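PDB 6XF9: packaging protein UL32 from Human herpesvirus 8 type M, which is thought to direct newly made capsids to nuclear replication compartments for cleavage and packaging of viral DNA, and forms a zinc-binding pentameric ring. Local coordinates for residues Q313-E318 against F335-P340; T40-S45 against G161-T166. One frame throughout, in Å; residues are numbered along the deposited sequence.

Contact 1 (Q313-E318 against F335-P340); sequences QTLQCE and FVLDNP
V336 reaches across from helix 329-338 and puts its two methyls against L315 and E318, which stand one turn apart on helix 308-321. Its CG1 does most of the touching: it lies 3.7 Å from L315 CD1 and 3.3 Å from E318 OE2, so a leucine methyl and a carboxylate oxygen meet the same valine branch. That branch is swung opposite the valine's backbone N (chi1 164°), which carries it out to the leucine and the carboxylate, while CG2 is left to approach the aliphatic root of the glutamate, 4.1 Å from E318 CB. The CA atoms of E318 and V336, 7.1 Å apart, are the nearest pair between the two segments. E318 has its chain extended beyond CG, its methylenes and carboxylate running obliquely past the V336 methyls. The carboxylate is not left to the hydrocarbon alone, since OE1 is hydrogen-bonded to the hydroxyl of Y345, whose side chain also packs on L315 and T314. The CB of L315 does not point at the other helix, but with CG opposite the main-chain N (chi1 176°) the chain brings CD1 to V336. The same methyl meets L337 CD2 at a looser 4.2 Å, the two leucine side chains lying roughly at right angles. L337 continues the apolar patch onto I363 of helix 360-369 and M343. F335 stacks on F59 of a neighbouring subunit, and D338 makes a salt bridge to R63 of that same subunit. The arrangement is mainly apolar packing, edged by a carboxylate, between two consecutive helices of a largely helical fold with almost no strand, the L315 side chain about 7 Å from that of H366, a ligand of the zinc site completed by C296, C299 and C373.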
loop_
_atom_site.group_PDB
_atom_site.type_symbol
_atom_site.label_atom_id
_atom_site.label_comp_id
_atom_site.label_asym_id
_atom_site.label_seq_id
_atom_site.Cartn_x
_atom_site.Cartn_y
_atom_site.Cartn_z
ATOM N N GLN D 313 -43.031 10.162 10.943
ATOM C CA GLN D 313 -42.209 10.980 11.832
ATOM C C GLN D 313 -42.733 10.945 13.254
ATOM O O GLN D 313 -41.955 11.121 14.201
ATOM C CB GLN D 313 -42.076 12.434 11.357
ATOM C CG GLN D 313 -41.126 13.228 12.290
ATOM C CD GLN D 313 -39.707 12.605 12.424
ATOM O OE1 GLN D 313 -39.163 12.504 13.537
ATOM N NE2 GLN D 313 -39.084 12.246 11.271
ATOM N N THR D 314 -44.048 10.822 13.431
ATOM C CA THR D 314 -44.569 10.681 14.783
ATOM C C THR D 314 -44.255 9.301 15.348
ATOM O O THR D 314 -43.889 9.177 16.520
ATOM C CB THR D 314 -46.070 10.949 14.773
ATOM O OG1 THR D 314 -46.296 12.347 14.535
ATOM C CG2 THR D 314 -46.688 10.543 16.084
ATOM N N LEU D 315 -44.340 8.262 14.502
ATOM C CA LEU D 315 -43.921 6.917 14.888
ATOM C C LEU D 315 -42.440 6.891 15.265
ATOM O O LEU D 315 -42.051 6.253 16.254
ATOM C CB LEU D 315 -44.209 5.942 13.750
ATOM C CG LEU D 315 -43.768 4.483 13.900
ATOM C CD1 LEU D 315 -44.311 3.831 15.171
ATOM C CD2 LEU D 315 -44.136 3.685 12.658
ATOM N N GLN D 316 -41.599 7.593 14.500
ATOM C CA GLN D 316 -40.182 7.638 14.841
ATOM C C GLN D 316 -39.976 8.186 16.241
ATOM O O GLN D 316 -39.064 7.743 16.951
ATOM C CB GLN D 316 -39.400 8.467 13.827
ATOM C CG GLN D 316 -37.907 8.384 14.058
ATOM C CD GLN D 316 -37.131 9.199 13.060
ATOM O OE1 GLN D 316 -37.696 10.043 12.349
ATOM N NE2 GLN D 316 -35.839 8.886 12.926
ATOM N N CYS D 317 -40.757 9.213 16.620
ATOM C CA CYS D 317 -40.712 9.746 17.984
ATOM C C CYS D 317 -41.231 8.727 18.995
ATOM O O CYS D 317 -40.703 8.630 20.107
ATOM C CB CYS D 317 -41.499 11.059 18.085
ATOM S SG CYS D 317 -40.909 12.361 16.942
ATOM N N GLU D 318 -42.273 7.967 18.644
ATOM C CA GLU D 318 -42.759 6.971 19.591
ATOM C C GLU D 318 -41.703 5.905 19.809
ATOM O O GLU D 318 -41.465 5.475 20.945
ATOM C CB GLU D 318 -44.038 6.277 19.102
ATOM C CG GLU D 318 -45.355 7.062 19.066
ATOM C CD GLU D 318 -46.576 6.114 18.979
ATOM O OE1 GLU D 318 -47.360 6.176 18.005
ATOM O OE2 GLU D 318 -46.688 5.212 19.837
ATOM N N PHE D 335 -43.106 -3.216 19.963
ATOM C CA PHE D 335 -43.850 -2.804 21.156
ATOM C C PHE D 335 -44.846 -1.693 20.847
ATOM O O PHE D 335 -45.989 -1.734 21.314
ATOM C CB PHE D 335 -42.899 -2.338 22.262
ATOM C CG PHE D 335 -42.089 -3.455 22.910
ATOM C CD1 PHE D 335 -42.205 -4.780 22.481
ATOM C CD2 PHE D 335 -41.191 -3.166 23.953
ATOM C CE1 PHE D 335 -41.448 -5.784 23.085
ATOM C CE2 PHE D 335 -40.436 -4.169 24.558
ATOM C CZ PHE D 335 -40.566 -5.474 24.124
ATOM N N VAL D 336 -44.433 -0.679 20.083
ATOM C CA VAL D 336 -45.350 0.415 19.752
ATOM C C VAL D 336 -46.541 -0.096 18.949
ATOM O O VAL D 336 -47.686 0.281 19.207
ATOM C CB VAL D 336 -44.604 1.531 19.003
ATOM C CG1 VAL D 336 -45.594 2.443 18.330
ATOM C CG2 VAL D 336 -43.731 2.309 19.970
ATOM N N LEU D 337 -46.297 -0.978 17.988
ATOM C CA LEU D 337 -47.318 -1.438 17.053
ATOM C C LEU D 337 -48.052 -2.711 17.463
ATOM O O LEU D 337 -48.926 -3.146 16.708
ATOM C CB LEU D 337 -46.697 -1.664 15.669
ATOM C CG LEU D 337 -46.077 -0.455 14.966
ATOM C CD1 LEU D 337 -45.715 -0.897 13.590
ATOM C CD2 LEU D 337 -47.071 0.706 14.889
ATOM N N ASP D 338 -47.705 -3.358 18.584
ATOM C CA ASP D 338 -48.530 -4.481 19.043
ATOM C C ASP D 338 -49.844 -3.988 19.624
ATOM O O ASP D 338 -50.895 -4.613 19.427
ATOM C CB ASP D 338 -47.814 -5.332 20.084
ATOM C CG ASP D 338 -48.697 -6.480 20.594
ATOM O OD1 ASP D 338 -49.518 -6.991 19.791
ATOM O OD2 ASP D 338 -48.602 -6.850 21.793
ATOM N N ASN D 339 -49.787 -2.820 20.262
ATOM C CA ASN D 339 -50.949 -2.251 20.929
ATOM C C ASN D 339 -52.084 -2.136 19.941
ATOM O O ASN D 339 -51.888 -1.716 18.800
ATOM C CB ASN D 339 -50.617 -0.880 21.519
ATOM C CG ASN D 339 -51.807 -0.236 22.201
ATOM O OD1 ASN D 339 -52.896 -0.807 22.246
ATOM N ND2 ASN D 339 -51.605 0.963 22.736
ATOM N N PRO D 340 -53.277 -2.528 20.338
ATOM C CA PRO D 340 -54.403 -2.524 19.426
ATOM C C PRO D 340 -54.785 -1.143 19.044
ATOM O O PRO D 340 -55.385 -0.968 18.030
ATOM C CB PRO D 340 -55.492 -3.188 20.240
ATOM C CG PRO D 340 -54.759 -3.996 21.239
ATOM C CD PRO D 340 -53.663 -3.072 21.636
#

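Contact 2 (T40-S45 against G161-T166); sequences TQIHQS and GMLTGT
The closer-packed part of this contact is centred on L163, whose CD2 methyl sits against the backbone and side chains of helix 37-45. It is 3.8 Å from I42 CG2 and equally 3.8 Å from H43 N, with H43 CB at 4.0 Å, so one methyl fills the angle between two successive residues. The leucine arrives nearly perpendicular to the I42 side chain. Its CB faces helix 37-45, and with CG opposite the backbone N (chi1 180°) the CD2 methyl arrives at I42 and H43. The nearest CA atoms of the two segments, those of H43 and L163, are 7.5 Å apart. I42 is buried, and its apolar surroundings continue into I125 and L279, while L163 also touches L284.

One residue further the contact is short but narrow and lies on the exposed side: T164 meets the H43 imidazole with its methyl alone. CG2 comes in at the ring edge, in its plane, 3.2 Å from ND1 and 3.4 Å from CE1. The hydroxyl OG1 is turned back to its own helix, where it makes a weak hydrogen bond to R160 O. L163 approaches the same histidine more obliquely, beside its CB.

Helix 145-164 ends just here. G165, the first residue past it, has a positive phi of 112°, a backbone shape readily taken by glycine, and its backbone is hydrogen-bonded to R432. Helix 37-45 packs on the last turn of helix 145-164 through I42 and H43, and on helices 53-60 and 124-133 through Q41, I42 and S45, with S45 hydrogen-bonded to D126.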
loop_
_atom_site.group_PDB
_atom_site.type_symbol
_atom_site.label_atom_id
_atom_site.label_comp_id
_atom_site.label_asym_id
_atom_site.label_seq_id
_atom_site.Cartn_x
_atom_site.Cartn_y
_atom_site.Cartn_z
ATOM N N THR D 40 -33.928 -4.348 -23.676
ATOM C CA THR D 40 -32.913 -3.722 -24.518
ATOM C C THR D 40 -33.080 -2.210 -24.535
ATOM O O THR D 40 -32.094 -1.464 -24.598
ATOM C CB THR D 40 -32.975 -4.278 -25.942
ATOM O OG1 THR D 40 -32.878 -5.712 -25.924
ATOM C CG2 THR D 40 -31.807 -3.733 -26.751
ATOM N N GLN D 41 -34.331 -1.745 -24.509
ATOM C CA GLN D 41 -34.600 -0.309 -24.537
ATOM C C GLN D 41 -34.304 0.346 -23.196
ATOM O O GLN D 41 -33.705 1.427 -23.153
ATOM C CB GLN D 41 -36.056 -0.054 -24.941
ATOM C CG GLN D 41 -36.326 1.365 -25.395
ATOM C CD GLN D 41 -37.813 1.683 -25.503
ATOM O OE1 GLN D 41 -38.545 1.030 -26.251
ATOM N NE2 GLN D 41 -38.267 2.688 -24.752
ATOM N N ILE D 42 -34.725 -0.275 -22.090
ATOM C CA ILE D 42 -34.407 0.278 -20.777
ATOM C C ILE D 42 -32.897 0.372 -20.615
ATOM O O ILE D 42 -32.361 1.385 -20.158
ATOM C CB ILE D 42 -35.045 -0.573 -19.668
ATOM C CG1 ILE D 42 -36.564 -0.458 -19.717
ATOM C CG2 ILE D 42 -34.530 -0.144 -18.302
ATOM C CD1 ILE D 42 -37.261 -1.352 -18.725
ATOM N N HIS D 43 -32.187 -0.694 -20.985
ATOM C CA HIS D 43 -30.733 -0.663 -20.912
ATOM C C HIS D 43 -30.169 0.444 -21.799
ATOM O O HIS D 43 -29.115 1.022 -21.493
ATOM C CB HIS D 43 -30.158 -2.024 -21.309
ATOM C CG HIS D 43 -28.678 -2.120 -21.132
ATOM N ND1 HIS D 43 -28.107 -2.813 -20.084
ATOM C CD2 HIS D 43 -27.652 -1.590 -21.842
ATOM C CE1 HIS D 43 -26.791 -2.709 -20.157
ATOM N NE2 HIS D 43 -26.489 -1.971 -21.213
ATOM N N GLN D 44 -30.852 0.736 -22.910
ATOM C CA GLN D 44 -30.446 1.832 -23.783
ATOM C C GLN D 44 -30.711 3.189 -23.156
ATOM O O GLN D 44 -29.948 4.136 -23.381
ATOM C CB GLN D 44 -31.150 1.723 -25.129
ATOM C CG GLN D 44 -30.588 2.669 -26.169
ATOM C CD GLN D 44 -31.333 2.577 -27.483
ATOM O OE1 GLN D 44 -32.563 2.377 -27.519
ATOM N NE2 GLN D 44 -30.590 2.728 -28.587
ATOM N N SER D 45 -31.794 3.320 -22.392
ATOM C CA SER D 45 -32.064 4.594 -21.738
ATOM C C SER D 45 -31.018 4.926 -20.686
ATOM O O SER D 45 -30.781 6.110 -20.413
ATOM C CB SER D 45 -33.450 4.581 -21.100
ATOM O OG SER D 45 -34.466 4.404 -22.082
ATOM N N GLY D 161 -26.293 -1.066 -13.496
ATOM C CA GLY D 161 -25.857 -2.263 -12.790
ATOM C C GLY D 161 -27.005 -3.004 -12.126
ATOM O O GLY D 161 -27.094 -4.227 -12.195
ATOM N N MET D 162 -27.898 -2.273 -11.456
ATOM C CA MET D 162 -29.050 -2.915 -10.822
ATOM C C MET D 162 -29.951 -3.614 -11.833
ATOM O O MET D 162 -30.636 -4.586 -11.489
ATOM C CB MET D 162 -29.851 -1.885 -10.039
ATOM C CG MET D 162 -29.124 -1.383 -8.839
ATOM S SD MET D 162 -30.214 -0.381 -7.825
ATOM C CE MET D 162 -29.978 1.238 -8.575
ATOM N N LEU D 163 -29.986 -3.122 -13.070
ATOM C CA LEU D 163 -30.787 -3.773 -14.100
ATOM C C LEU D 163 -30.131 -5.071 -14.575
ATOM O O LEU D 163 -30.784 -6.119 -14.646
ATOM C CB LEU D 163 -31.003 -2.806 -15.267
ATOM C CG LEU D 163 -31.823 -3.407 -16.396
ATOM C CD1 LEU D 163 -33.268 -3.584 -15.950
ATOM C CD2 LEU D 163 -31.734 -2.561 -17.661
ATOM N N THR D 164 -28.826 -5.033 -14.878
ATOM C CA THR D 164 -28.168 -6.174 -15.508
ATOM C C THR D 164 -27.584 -7.150 -14.496
ATOM O O THR D 164 -27.370 -8.324 -14.843
ATOM C CB THR D 164 -27.056 -5.710 -16.470
ATOM O OG1 THR D 164 -26.009 -5.045 -15.744
ATOM C CG2 THR D 164 -27.628 -4.777 -17.543
ATOM N N GLY D 165 -27.299 -6.688 -13.268
ATOM C CA GLY D 165 -26.826 -7.525 -12.183
ATOM C C GLY D 165 -25.396 -7.272 -11.762
ATOM O O GLY D 165 -25.032 -7.605 -10.627
ATOM N N THR D 166 -24.576 -6.681 -12.623
ATOM C CA THR D 166 -23.210 -6.335 -12.262
ATOM C C THR D 166 -22.919 -4.981 -12.888
ATOM O O THR D 166 -23.540 -4.610 -13.890
ATOM C CB THR D 166 -22.179 -7.381 -12.755
ATOM O OG1 THR D 166 -21.962 -7.217 -14.160
ATOM C CG2 THR D 166 -22.681 -8.809 -12.533
#

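Contact 2 comes first along the chain: its segments lie on helices 37-45 and 145-164, and both are passed before helices 308-321 and 329-338 form contact 1. The two share no helix and come from the N-terminal and C-terminal parts of the chain. Their centres are 39 Å apart, on opposite sides of the chain's centre, and their nearest atoms remain about 23 Å apart. Contact 1 joins consecutive helices, its segments separated by 16 residues, close to a zinc site and beside a subunit interface; contact 2 brings together segments separated by 115 residues, away from the zinc sites. Local and long-range helix packing therefore both contribute to the subunit of the five-chain ring.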